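Local atomic coordinates of dihydroorotase (Agrobacterium tumefaciens, PDB entry 2OGJ), a protein that hydrolyses acetyl-(R)-mandelate and, less efficiently, acetyl glycolate, as a zinc-dependent esterase with a TIM-barrel fold. Residues 179-184 and 209-214; 201-206 and 332-337; 357-362 and 372-377. All coordinates share one frame; numbering follows the deposited sequence.

Interaction 1 (179-184 and 209-214); sequences SHVITG and VGEPPA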
loop_
_atom_site.group_PDB
_atom_site.type_symbol
_atom_site.label_atom_id
_atom_site.label_comp_id
_atom_site.label_asym_id
_atom_site.label_seq_id
_atom_site.Cartn_x
_atom_site.Cartn_y
_atom_site.Cartn_z
ATOM N N SER A 179 -5.104 -6.540 -16.563
ATOM C CA SER A 179 -5.551 -5.200 -16.951
ATOM C C SER A 179 -5.523 -4.340 -15.702
ATOM O O SER A 179 -5.898 -4.800 -14.631
ATOM C CB SER A 179 -6.968 -5.245 -17.520
ATOM O OG SER A 179 -6.989 -5.944 -18.753
ATOM N N HIS A 180 -5.109 -3.084 -15.832
ATOM C CA HIS A 180 -4.988 -2.249 -14.646
ATOM C C HIS A 180 -6.254 -2.057 -13.817
ATOM O O HIS A 180 -6.185 -1.710 -12.625
ATOM C CB HIS A 180 -4.309 -0.911 -14.990
ATOM C CG HIS A 180 -5.174 0.074 -15.702
ATOM N ND1 HIS A 180 -6.278 0.655 -15.116
ATOM C CD2 HIS A 180 -5.029 0.673 -16.908
ATOM C CE1 HIS A 180 -6.771 1.573 -15.930
ATOM N NE2 HIS A 180 -6.031 1.604 -17.024
ATOM N N VAL A 181 -7.401 -2.333 -14.423
ATOM C CA VAL A 181 -8.652 -2.222 -13.698
ATOM C C VAL A 181 -8.669 -3.310 -12.635
ATOM O O VAL A 181 -9.230 -3.115 -11.552
ATOM C CB VAL A 181 -9.851 -2.390 -14.646
ATOM C CG1 VAL A 181 -11.088 -2.901 -13.889
ATOM C CG2 VAL A 181 -10.142 -1.053 -15.309
ATOM N N ILE A 182 -8.037 -4.444 -12.939
ATOM C CA ILE A 182 -7.983 -5.561 -12.006
ATOM C C ILE A 182 -6.658 -5.564 -11.246
ATOM O O ILE A 182 -6.627 -5.402 -10.023
ATOM C CB ILE A 182 -8.098 -6.946 -12.713
ATOM C CG1 ILE A 182 -9.410 -7.066 -13.500
ATOM C CG2 ILE A 182 -7.989 -8.055 -11.672
ATOM C CD1 ILE A 182 -9.397 -6.365 -14.863
ATOM N N THR A 183 -5.563 -5.754 -11.983
ATOM C CA THR A 183 -4.249 -5.819 -11.377
ATOM C C THR A 183 -3.643 -4.478 -11.020
ATOM O O THR A 183 -2.550 -4.426 -10.468
ATOM C CB THR A 183 -3.275 -6.623 -12.257
ATOM O OG1 THR A 183 -3.354 -6.185 -13.616
ATOM C CG2 THR A 183 -3.625 -8.089 -12.194
ATOM N N GLY A 184 -4.343 -3.391 -11.324
ATOM C CA GLY A 184 -3.822 -2.082 -10.971
ATOM C C GLY A 184 -2.440 -1.694 -11.483
ATOM O O GLY A 184 -2.253 -1.478 -12.686
ATOM N N VAL A 209 -6.851 -9.513 -21.847
ATOM C CA VAL A 209 -6.021 -8.349 -22.085
ATOM C C VAL A 209 -6.909 -7.107 -22.212
ATOM O O VAL A 209 -7.989 -7.168 -22.791
ATOM C CB VAL A 209 -5.174 -8.529 -23.371
ATOM C CG1 VAL A 209 -4.411 -9.847 -23.315
ATOM C CG2 VAL A 209 -6.060 -8.468 -24.597
ATOM N N GLY A 210 -6.456 -5.988 -21.653
ATOM C CA GLY A 210 -7.228 -4.758 -21.723
ATOM C C GLY A 210 -6.343 -3.547 -21.529
ATOM O O GLY A 210 -5.239 -3.499 -22.064
ATOM N N GLU A 211 -6.824 -2.581 -20.754
ATOM C CA GLU A 211 -6.076 -1.361 -20.478
ATOM C C GLU A 211 -4.626 -1.751 -20.185
ATOM O O GLU A 211 -4.333 -2.350 -19.148
ATOM C CB GLU A 211 -6.687 -0.622 -19.280
ATOM C CG GLU A 211 -8.174 -0.883 -19.054
ATOM C CD GLU A 211 -8.444 -2.322 -18.633
ATOM O OE1 GLU A 211 -8.145 -2.703 -17.474
ATOM O OE2 GLU A 211 -8.950 -3.082 -19.480
ATOM N N PRO A 212 -3.702 -1.387 -21.101
ATOM C CA PRO A 212 -2.258 -1.629 -21.110
ATOM C C PRO A 212 -1.517 -2.160 -19.879
ATOM O O PRO A 212 -1.104 -3.322 -19.892
ATOM C CB PRO A 212 -1.672 -0.312 -21.656
ATOM C CG PRO A 212 -2.864 0.652 -21.757
ATOM C CD PRO A 212 -4.005 -0.277 -22.020
ATOM N N PRO A 213 -1.364 -1.360 -18.798
ATOM C CA PRO A 213 -0.636 -1.844 -17.597
ATOM C C PRO A 213 -0.859 -3.335 -17.297
ATOM O O PRO A 213 -1.727 -3.723 -16.503
ATOM C CB PRO A 213 -1.129 -0.918 -16.492
ATOM C CG PRO A 213 -1.419 0.379 -17.260
ATOM C CD PRO A 213 -2.101 -0.114 -18.512
ATOM N N ALA A 214 -0.017 -4.132 -17.960
ATOM C CA ALA A 214 0.014 -5.596 -17.979
ATOM C C ALA A 214 -0.218 -5.769 -19.475
ATOM O O ALA A 214 -1.197 -6.366 -19.900
ATOM C CB ALA A 214 -1.132 -6.177 -17.202
#

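Interaction 2 (201-206 and 332-337); sequences LKVPMM and VIRLDM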
loop_
_atom_site.group_PDB
_atom_site.type_symbol
_atom_site.label_atom_id
_atom_site.label_comp_id
_atom_site.label_asym_id
_atom_site.label_seq_id
_atom_site.Cartn_x
_atom_site.Cartn_y
_atom_site.Cartn_z
ATOM N N LEU A 201 0.378 -27.399 -12.541
ATOM C CA LEU A 201 -0.875 -28.152 -12.648
ATOM C C LEU A 201 -0.952 -28.891 -13.961
ATOM O O LEU A 201 -1.748 -29.817 -14.114
ATOM C CB LEU A 201 -2.088 -27.214 -12.514
ATOM C CG LEU A 201 -2.285 -26.599 -11.123
ATOM C CD1 LEU A 201 -3.380 -25.560 -11.141
ATOM C CD2 LEU A 201 -2.608 -27.711 -10.132
ATOM N N LYS A 202 -0.101 -28.487 -14.896
ATOM C CA LYS A 202 -0.069 -29.089 -16.224
ATOM C C LYS A 202 -1.401 -28.784 -16.896
ATOM O O LYS A 202 -2.050 -29.668 -17.458
ATOM C CB LYS A 202 0.154 -30.604 -16.131
ATOM C CG LYS A 202 1.489 -30.986 -15.490
ATOM C CD LYS A 202 1.751 -32.492 -15.543
ATOM C CE LYS A 202 0.650 -33.269 -14.837
ATOM N NZ LYS A 202 0.790 -34.728 -15.080
ATOM N N VAL A 203 -1.777 -27.510 -16.860
ATOM C CA VAL A 203 -3.046 -27.068 -17.410
ATOM C C VAL A 203 -2.902 -25.762 -18.219
ATOM O O VAL A 203 -1.972 -24.980 -18.004
ATOM C CB VAL A 203 -4.052 -26.915 -16.232
ATOM C CG1 VAL A 203 -3.931 -25.522 -15.605
ATOM C CG2 VAL A 203 -5.463 -27.258 -16.680
ATOM N N PRO A 204 -3.812 -25.516 -19.174
ATOM C CA PRO A 204 -3.712 -24.290 -19.968
ATOM C C PRO A 204 -4.095 -23.031 -19.210
ATOM O O PRO A 204 -4.768 -23.095 -18.192
ATOM C CB PRO A 204 -4.635 -24.569 -21.143
ATOM C CG PRO A 204 -5.678 -25.434 -20.522
ATOM C CD PRO A 204 -4.872 -26.387 -19.697
HETATM N N MSE A 205 -3.675 -21.885 -19.729
HETATM C CA MSE A 205 -3.954 -20.608 -19.089
HETATM C C MSE A 205 -4.685 -19.643 -20.026
HETATM O O MSE A 205 -4.230 -19.390 -21.139
HETATM C CB MSE A 205 -2.634 -19.975 -18.629
HETATM C CG MSE A 205 -2.799 -18.782 -17.705
HETATM SE SE MSE A 205 -1.231 -18.018 -17.295
HETATM C CE MSE A 205 -1.782 -16.521 -16.607
HETATM N N MSE A 206 -5.825 -19.115 -19.585
HETATM C CA MSE A 206 -6.583 -18.164 -20.403
HETATM C C MSE A 206 -6.316 -16.774 -19.860
HETATM O O MSE A 206 -6.597 -16.495 -18.691
HETATM C CB MSE A 206 -8.098 -18.460 -20.367
HETATM C CG MSE A 206 -8.969 -17.407 -21.102
HETATM SE SE MSE A 206 -10.752 -17.759 -21.233
HETATM C CE MSE A 206 -11.306 -16.848 -19.973
ATOM N N VAL A 332 -9.144 -27.124 -26.220
ATOM C CA VAL A 332 -8.591 -26.414 -25.080
ATOM C C VAL A 332 -9.018 -27.071 -23.776
ATOM O O VAL A 332 -8.221 -27.194 -22.845
ATOM C CB VAL A 332 -9.058 -24.939 -25.030
ATOM C CG1 VAL A 332 -8.438 -24.239 -23.803
ATOM C CG2 VAL A 332 -8.691 -24.233 -26.310
ATOM N N ILE A 333 -10.275 -27.497 -23.706
ATOM C CA ILE A 333 -10.750 -28.102 -22.474
ATOM C C ILE A 333 -10.618 -29.612 -22.455
ATOM O O ILE A 333 -11.082 -30.281 -21.531
ATOM C CB ILE A 333 -12.210 -27.674 -22.156
ATOM C CG1 ILE A 333 -13.108 -27.899 -23.359
ATOM C CG2 ILE A 333 -12.238 -26.205 -21.756
ATOM C CD1 ILE A 333 -14.546 -27.598 -23.088
ATOM N N ARG A 334 -9.953 -30.143 -23.470
ATOM C CA ARG A 334 -9.734 -31.571 -23.578
ATOM C C ARG A 334 -11.046 -32.333 -23.666
ATOM O O ARG A 334 -11.209 -33.387 -23.050
ATOM C CB ARG A 334 -8.891 -32.066 -22.390
ATOM C CG ARG A 334 -7.438 -31.573 -22.429
ATOM C CD ARG A 334 -6.719 -31.720 -21.087
ATOM N NE ARG A 334 -5.481 -30.930 -21.038
ATOM C CZ ARG A 334 -4.819 -30.627 -19.919
ATOM N NH1 ARG A 334 -5.263 -31.043 -18.729
ATOM N NH2 ARG A 334 -3.712 -29.893 -19.987
ATOM N N LEU A 335 -11.982 -31.786 -24.431
ATOM C CA LEU A 335 -13.274 -32.427 -24.643
ATOM C C LEU A 335 -13.152 -33.228 -25.927
ATOM O O LEU A 335 -12.891 -32.658 -26.992
ATOM C CB LEU A 335 -14.381 -31.384 -24.803
ATOM C CG LEU A 335 -15.769 -31.947 -25.125
ATOM C CD1 LEU A 335 -16.142 -33.002 -24.078
ATOM C CD2 LEU A 335 -16.798 -30.803 -25.166
ATOM N N ASP A 336 -13.331 -34.542 -25.839
ATOM C CA ASP A 336 -13.210 -35.372 -27.032
ATOM C C ASP A 336 -14.342 -35.103 -27.993
ATOM O O ASP A 336 -15.506 -35.186 -27.611
ATOM C CB ASP A 336 -13.219 -36.846 -26.682
ATOM C CG ASP A 336 -13.388 -37.712 -27.909
ATOM O OD1 ASP A 336 -12.600 -37.527 -28.857
ATOM O OD2 ASP A 336 -14.305 -38.563 -27.933
HETATM N N MSE A 337 -14.012 -34.805 -29.245
HETATM C CA MSE A 337 -15.048 -34.509 -30.230
HETATM C C MSE A 337 -14.880 -35.304 -31.534
HETATM O O MSE A 337 -15.249 -34.850 -32.615
HETATM C CB MSE A 337 -15.064 -32.996 -30.496
HETATM C CG MSE A 337 -16.305 -32.508 -31.189
HETATM SE SE MSE A 337 -16.626 -30.804 -30.825
HETATM C CE MSE A 337 -17.470 -30.973 -29.342
#

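Interaction 3 (357-362 and 372-377); sequences ADLEAT and KRLFEP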
loop_
_atom_site.group_PDB
_atom_site.type_symbol
_atom_site.label_atom_id
_atom_site.label_comp_id
_atom_site.label_asym_id
_atom_site.label_seq_id
_atom_site.Cartn_x
_atom_site.Cartn_y
_atom_site.Cartn_z
ATOM N N ALA A 357 -30.903 -12.350 -43.561
ATOM C CA ALA A 357 -31.504 -11.348 -42.706
ATOM C C ALA A 357 -30.911 -9.979 -42.970
ATOM O O ALA A 357 -30.054 -9.809 -43.846
ATOM C CB ALA A 357 -31.310 -11.721 -41.255
ATOM N N ASP A 358 -31.399 -9.006 -42.213
ATOM C CA ASP A 358 -30.923 -7.636 -42.300
ATOM C C ASP A 358 -31.025 -7.133 -40.865
ATOM O O ASP A 358 -31.936 -6.381 -40.511
ATOM C CB ASP A 358 -31.815 -6.815 -43.232
ATOM C CG ASP A 358 -31.358 -5.376 -43.357
ATOM O OD1 ASP A 358 -30.166 -5.159 -43.686
ATOM O OD2 ASP A 358 -32.192 -4.465 -43.133
ATOM N N LEU A 359 -30.092 -7.582 -40.033
ATOM C CA LEU A 359 -30.091 -7.218 -38.627
ATOM C C LEU A 359 -28.874 -6.408 -38.270
ATOM O O LEU A 359 -27.770 -6.675 -38.745
ATOM C CB LEU A 359 -30.104 -8.472 -37.754
ATOM C CG LEU A 359 -30.183 -8.214 -36.248
ATOM C CD1 LEU A 359 -31.519 -7.567 -35.923
ATOM C CD2 LEU A 359 -30.021 -9.516 -35.479
ATOM N N GLU A 360 -29.082 -5.413 -37.422
ATOM C CA GLU A 360 -27.986 -4.584 -36.977
ATOM C C GLU A 360 -27.566 -5.042 -35.608
ATOM O O GLU A 360 -28.382 -5.153 -34.698
ATOM C CB GLU A 360 -28.384 -3.110 -36.908
ATOM C CG GLU A 360 -28.520 -2.441 -38.257
ATOM C CD GLU A 360 -28.392 -0.933 -38.170
ATOM O OE1 GLU A 360 -29.094 -0.324 -37.330
ATOM O OE2 GLU A 360 -27.591 -0.360 -38.944
ATOM N N ALA A 361 -26.286 -5.342 -35.485
ATOM C CA ALA A 361 -25.707 -5.743 -34.218
ATOM C C ALA A 361 -24.612 -4.711 -33.983
ATOM O O ALA A 361 -24.092 -4.124 -34.931
ATOM C CB ALA A 361 -25.114 -7.127 -34.332
ATOM N N THR A 362 -24.272 -4.455 -32.734
ATOM C CA THR A 362 -23.228 -3.486 -32.476
ATOM C C THR A 362 -22.167 -4.138 -31.617
ATOM O O THR A 362 -22.482 -4.916 -30.722
ATOM C CB THR A 362 -23.801 -2.221 -31.797
ATOM O OG1 THR A 362 -22.852 -1.700 -30.852
ATOM C CG2 THR A 362 -25.126 -2.539 -31.108
ATOM N N LYS A 372 -26.096 -9.912 -42.711
ATOM C CA LYS A 372 -26.928 -10.386 -43.812
ATOM C C LYS A 372 -27.266 -11.877 -43.703
ATOM O O LYS A 372 -28.127 -12.384 -44.424
ATOM C CB LYS A 372 -26.217 -10.116 -45.145
ATOM C CG LYS A 372 -25.911 -8.641 -45.425
ATOM C CD LYS A 372 -27.182 -7.815 -45.428
ATOM C CE LYS A 372 -26.936 -6.412 -45.946
ATOM N NZ LYS A 372 -28.186 -5.593 -45.886
ATOM N N ARG A 373 -26.577 -12.575 -42.806
ATOM C CA ARG A 373 -26.806 -13.996 -42.576
ATOM C C ARG A 373 -26.742 -14.242 -41.078
ATOM O O ARG A 373 -25.889 -13.693 -40.389
ATOM C CB ARG A 373 -25.760 -14.829 -43.305
ATOM C CG ARG A 373 -25.896 -14.737 -44.807
ATOM C CD ARG A 373 -24.598 -15.075 -45.496
ATOM N NE ARG A 373 -24.358 -16.508 -45.617
ATOM C CZ ARG A 373 -23.181 -17.034 -45.948
ATOM N NH1 ARG A 373 -22.138 -16.246 -46.182
ATOM N NH2 ARG A 373 -23.047 -18.349 -46.059
ATOM N N LEU A 374 -27.651 -15.066 -40.574
ATOM C CA LEU A 374 -27.696 -15.330 -39.151
ATOM C C LEU A 374 -27.736 -16.771 -38.693
ATOM O O LEU A 374 -28.588 -17.558 -39.116
ATOM C CB LEU A 374 -28.896 -14.617 -38.543
ATOM C CG LEU A 374 -28.834 -13.100 -38.563
ATOM C CD1 LEU A 374 -30.168 -12.558 -38.092
ATOM C CD2 LEU A 374 -27.686 -12.615 -37.685
ATOM N N PHE A 375 -26.803 -17.118 -37.819
ATOM C CA PHE A 375 -26.824 -18.445 -37.263
ATOM C C PHE A 375 -28.036 -18.376 -36.354
ATOM O O PHE A 375 -28.195 -17.427 -35.579
ATOM C CB PHE A 375 -25.560 -18.747 -36.462
ATOM C CG PHE A 375 -24.364 -19.017 -37.315
ATOM C CD1 PHE A 375 -23.598 -17.966 -37.815
ATOM C CD2 PHE A 375 -24.017 -20.327 -37.645
ATOM C CE1 PHE A 375 -22.504 -18.211 -38.636
ATOM C CE2 PHE A 375 -22.923 -20.588 -38.465
ATOM C CZ PHE A 375 -22.163 -19.527 -38.962
ATOM N N GLU A 376 -28.916 -19.360 -36.489
ATOM C CA GLU A 376 -30.121 -19.397 -35.680
ATOM C C GLU A 376 -30.352 -20.804 -35.117
ATOM O O GLU A 376 -30.807 -21.703 -35.823
ATOM C CB GLU A 376 -31.315 -18.936 -36.517
ATOM C CG GLU A 376 -32.361 -18.215 -35.699
ATOM C CD GLU A 376 -32.489 -16.739 -36.064
ATOM O OE1 GLU A 376 -31.540 -16.185 -36.662
ATOM O OE2 GLU A 376 -33.535 -16.125 -35.743
ATOM N N PRO A 377 -30.012 -21.010 -33.832
ATOM C CA PRO A 377 -30.193 -22.320 -33.203
ATOM C C PRO A 377 -31.654 -22.727 -33.101
ATOM O O PRO A 377 -32.518 -21.902 -32.827
ATOM C CB PRO A 377 -29.519 -22.149 -31.838
ATOM C CG PRO A 377 -29.621 -20.705 -31.562
ATOM C CD PRO A 377 -29.348 -20.076 -32.904
#

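Interaction 1 (179-184 and 209-214)
Ser179 O is the best-held polar atom here, gripped by three donors from its own segment. Ile182 N and Thr183 N both give hydrogen bonds to Ser179 O of 2.8 Å. Thr183 OG1 adds a weak one to Ser179 O at 3.1 Å, with its hydroxyl in the crowded position between backbone N and carbonyl carbon. The two amide bonds close the first turn of a short, weakly bonded helix at about 180-183, and Thr183 OG1 reinforces it. The chain leaves helical geometry at Gly184. Two amides at the start of this helix turn to Glu211. Val181 N reaches Glu211 OE1 at 3.2 Å with an N-H...O angle of 156°, although the carboxylate is less surely placed. His180 N meets the main-chain Glu211 O only weakly, at 3.5 Å. A bend at chi2 folds the Glu211 chain back towards these amides. In TIM-barrel terms, both segments follow neighbouring parallel strands, 177-178 and 206-209, so the contact lies at the C-terminal ends of the strands, where this superfamily carries its metals. Ser179 OG makes a weak hydrogen bond to NE2 of the zinc ligand His208. Further out, the His180 ring stands against the second loop. Glu211 CG lies over one ring face, 4.1 Å from the centroid of the His180 ring, in a CH-pi contact offset toward the rim. The Glu211 carboxylate plane is turned 77° from that ring. Pro213 runs alongside His180, with Pro213 CD near the ring plane at the edge, 3.4 Å from His180 CD2. Pro213 CB also touches His180 CB at 3.5 Å. Ile152 of a second subunit packs on both His180 and Pro213, which places this corner at a subunit interface.

Interaction 2 (201-206 and 332-337)
Two helices end here in the same way, each in a Schellman motif with a positive-phi C-prime residue: Lys202 closes helix 189-201 and Arg334 closes helix 327-332. The backbones stay well apart, the nearest pair being Pro204 CA and Val332 CA at 7.4 Å, so side chains do the bridging. Arg334 carries most of it. Its CG stands anti to the carbonyl carbon, and the chain then runs extended from CG to NE, which takes the guanidinium across to the other helix end. There Arg334 NH2 donates to the main-chain Lys202 O at 3.0 Å. The bond is nearly straight, with an N-H...O angle of 166°. Lys202 O lies almost in the guanidinium plane, while NH2 sits 26° above the plane of the carbonyl. A positive group thus meets the C-prime carbonyl at the end of helix 189-201, which is probably favourable electrostatically. In the barrel, helix 189-201 is the connector between parallel strands 177-178 and 206-209, a beta-alpha-beta crossover. Segment 201-206 therefore leads into the N-terminal end of strand 206-209, away from the metal end. The amide of Met205, a selenomethionine, is bound by the Asp227 carboxylate, and Ile333 packs on strand 100-106. Pro204 meets Arg334 tip to tip: Pro204 CD lies over one face of the guanidinium, 3.7 Å from Arg334 NH2. Deeper in, Pro204 CG is 3.9 Å from Val332 O. Pro204 CG and Val332 CG1 make a loose apolar contact at 4.5 Å. The alpha carbon of Val203 also comes near the guanidinium, with Val203 CA 3.9 Å from Arg334 NH2.

Interaction 3 (357-362 and 372-377)
A beta hairpin made of strands 348-362 and 368-382 holds this contact, close to where the second strand turns a corner at Lys372 and Arg373. One main-chain bond joins the two segments. Ala357 N donates to Lys372 O at 2.9 Å with an N-H...O angle of 163°. The donor stands high over the acceptor, 61° out of the carbonyl plane, so the bond is straight at hydrogen but tilted at oxygen. In the reverse direction Ala357 O receives a CA-H...O contact, 3.2 Å from Lys372 CA. Antiparallel pairing goes on beyond the corner, where Leu374 bonds to Val355 and Glu376 to Asp353. Phe375 N is met by the hydroxyl of Ser309, on helix 304-313. The charged pair lies on the outer side. Asp358 CG is anti to its backbone N, and the Lys372 chain bends at chi2 and then runs straight, so the two side chains lie alongside each other. Lys372 NZ donates to Asp358 OD1 in a salt bridge of 3.0 Å. It approaches from above the carboxylate plane, by 32°. The same oxygen, Asp358 OD1, also forms a salt bridge to Arg370 NH1, so two cations share it, which probably keeps Asp358 ionised. On the other side Leu374 turns toward strand 348-362 and crosses Leu359 at about a right angle. One methyl does the touching: Leu374 CD1 sits 4.0 Å from Leu359 CD2 and 3.5 Å from Ala357 CB.

Overall arrangement
Interactions 1 and 2 share strand 206-209: segment 201-206 leads into it and segment 209-214 leaves it, with the zinc ligand His208 between them. Their segments alternate along the chain, and their centres are 25 Å apart. Interaction 1 is at the metal end, with the Ser179 side chain about 7 Å from a zinc ion. In interaction 2 the Val332 side chain is about 10 Å from that of the zinc ligand His77. Interaction 3 comes later in the chain and lies away from the metal site. Its nearest atoms are about 17 Å from interaction 1 and about 14 Å from interaction 2, across the chain's centre from the latter.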